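Local coordinates for protein beta-Lactamase/D-Alanine Carboxypeptidase (PDB 5EVI) that probably hydrolyses beta-lactam antibiotics to substituted beta-amino acids, as a class C beta-lactamase of the AmpC type, at residues D[66-71]-D[316-321]. Numbering follows the deposited sequence.
Sequences LGSISK and VNKTGS. With SO4 (sulfate ion), chain P.
What are probably the SxxK and KTG motifs of a class C beta-lactamase active site meet where S68 and K71, around the beginning of helix 70-83, lie against K318, T319 and G320 of strand 315-321. S68 points its CB at the strand, 3.5 Å from T319 O, and its OG donates a 2.6 Å hydrogen bond to O3 of a sulfate ion. K71 NZ donates to that same OG (2.5 Å), and Y154 OH is hydrogen-bonded to S68 OG and to both lysine amines. By analogy with relatives, S68 is probably the nucleophile and Y154 the tyrosine of the YxN motif, whose N156 holds K71 NZ. The K318 chain, bent at chi2 (71°) and chi4 (87°), runs alongside 66-71, with CE 3.5 Å from S68 O, and curls back to give NZ to T319 O, the donor tilted 22° from the carbonyl plane. NZ also lies 2.8 Å from sulfate O2, which accepts a hydrogen bond from T319 OG1. The anion, probably from the crystallisation liquor, occupies a position consistent with the substrate site of relatives. I69 lays CG1 against K318 O and CD1 against G320 N, and also touches V329 of strand 326-332. At G320 the backbones come together, its CA making a CH···O contact with L66 O (3.6 Å), so close that L66 O and I69 N leave no room for a side chain. Water 1 donates to S321 O and sulfate O3 and weakly accepts from S68 N, while S70 OG and S70 N both donate to G67 O, the hydroxyl in the carbonyl plane.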
loop_
_atom_site.group_PDB
_atom_site.type_symbol
_atom_site.label_atom_id
_atom_site.label_comp_id
_atom_site.label_asym_id
_atom_site.label_seq_id
_atom_site.Cartn_x
_atom_site.Cartn_y
_atom_site.Cartn_z
ATOM N N LEU D 66 0.405 1.279 8.677
ATOM C CA LEU D 66 0.782 0.701 7.383
ATOM C C LEU D 66 1.515 1.675 6.466
ATOM O O LEU D 66 2.096 1.250 5.469
ATOM C CB LEU D 66 -0.468 0.180 6.659
ATOM C CG LEU D 66 -1.165 -1.038 7.273
ATOM C CD1 LEU D 66 -2.272 -1.488 6.347
ATOM C CD2 LEU D 66 -0.193 -2.182 7.555
ATOM N N GLY D 67 1.537 2.960 6.802
ATOM C CA GLY D 67 2.197 3.961 5.958
ATOM C C GLY D 67 1.742 3.882 4.510
ATOM O O GLY D 67 0.559 3.797 4.264
ATOM N N SER D 68 2.677 3.885 3.556
ATOM C CA SER D 68 2.356 3.752 2.114
ATOM C C SER D 68 1.568 2.507 1.657
ATOM O O SER D 68 1.002 2.514 0.561
ATOM C CB SER D 68 3.629 3.844 1.269
ATOM O OG SER D 68 3.990 5.197 1.016
ATOM N N ILE D 69 1.532 1.438 2.457
ATOM C CA ILE D 69 0.673 0.306 2.116
ATOM C C ILE D 69 -0.808 0.748 2.025
ATOM O O ILE D 69 -1.576 0.204 1.200
ATOM C CB ILE D 69 0.936 -0.894 3.061
ATOM C CG1 ILE D 69 2.290 -1.542 2.725
ATOM C CG2 ILE D 69 -0.162 -1.938 2.975
ATOM C CD1 ILE D 69 2.969 -2.166 3.940
ATOM N N SER D 70 -1.170 1.768 2.821
ATOM C CA SER D 70 -2.470 2.477 2.756
ATOM C C SER D 70 -2.941 2.826 1.337
ATOM O O SER D 70 -4.138 2.884 1.059
ATOM C CB SER D 70 -2.402 3.792 3.572
ATOM O OG SER D 70 -1.893 3.613 4.888
ATOM N N LYS D 71 -1.985 3.105 0.463
ATOM C CA LYS D 71 -2.252 3.429 -0.930
ATOM C C LYS D 71 -2.940 2.302 -1.676
ATOM O O LYS D 71 -3.736 2.583 -2.575
ATOM C CB LYS D 71 -0.974 3.795 -1.662
ATOM C CG LYS D 71 -0.348 5.087 -1.180
ATOM C CD LYS D 71 1.035 5.245 -1.785
ATOM C CE LYS D 71 1.672 6.613 -1.520
ATOM N NZ LYS D 71 2.446 6.738 -0.263
ATOM N N VAL D 316 3.808 -9.489 -6.521
ATOM C CA VAL D 316 3.170 -8.199 -6.316
ATOM C C VAL D 316 3.462 -7.766 -4.891
ATOM O O VAL D 316 3.233 -8.527 -3.936
ATOM C CB VAL D 316 1.650 -8.262 -6.527
ATOM C CG1 VAL D 316 1.028 -6.865 -6.376
ATOM C CG2 VAL D 316 1.329 -8.889 -7.878
ATOM N N ASN D 317 3.967 -6.545 -4.745
ATOM C CA ASN D 317 4.351 -6.054 -3.434
ATOM C C ASN D 317 4.070 -4.579 -3.195
ATOM O O ASN D 317 3.831 -3.826 -4.128
ATOM C CB ASN D 317 5.828 -6.394 -3.127
ATOM C CG ASN D 317 6.826 -5.586 -3.943
ATOM O OD1 ASN D 317 6.472 -4.782 -4.814
ATOM N ND2 ASN D 317 8.091 -5.773 -3.634
ATOM N N LYS D 318 4.096 -4.192 -1.916
ATOM C CA LYS D 318 4.106 -2.796 -1.534
ATOM C C LYS D 318 4.849 -2.620 -0.208
ATOM O O LYS D 318 4.541 -3.313 0.781
ATOM C CB LYS D 318 2.673 -2.266 -1.439
ATOM C CG LYS D 318 2.524 -0.767 -1.213
ATOM C CD LYS D 318 2.906 0.062 -2.439
ATOM C CE LYS D 318 3.139 1.521 -2.076
ATOM N NZ LYS D 318 4.528 1.834 -1.625
ATOM N N THR D 319 5.827 -1.715 -0.210
ATOM C CA THR D 319 6.456 -1.256 1.010
ATOM C C THR D 319 5.605 -0.144 1.613
ATOM O O THR D 319 4.839 0.535 0.915
ATOM C CB THR D 319 7.890 -0.742 0.788
ATOM O OG1 THR D 319 7.915 0.242 -0.259
ATOM C CG2 THR D 319 8.815 -1.858 0.414
ATOM N N GLY D 320 5.729 0.030 2.922
ATOM C CA GLY D 320 5.129 1.177 3.594
ATOM C C GLY D 320 5.873 1.567 4.862
ATOM O O GLY D 320 6.161 0.710 5.711
ATOM N N SER D 321 6.170 2.854 4.991
ATOM C CA SER D 321 6.873 3.399 6.137
ATOM C C SER D 321 6.182 4.631 6.736
ATOM O O SER D 321 5.496 5.385 6.050
ATOM C CB SER D 321 8.298 3.790 5.733
ATOM O OG SER D 321 9.017 2.658 5.298
HETATM S S SO4 P . 7.375 3.744 0.676
HETATM O O1 SO4 P . 8.732 4.223 0.341
HETATM O O2 SO4 P . 6.755 3.114 -0.512
HETATM O O3 SO4 P . 6.569 4.915 1.068
HETATM O O4 SO4 P . 7.410 2.746 1.770
HETATM O O HOH W 1 5.262 5.540 3.341
#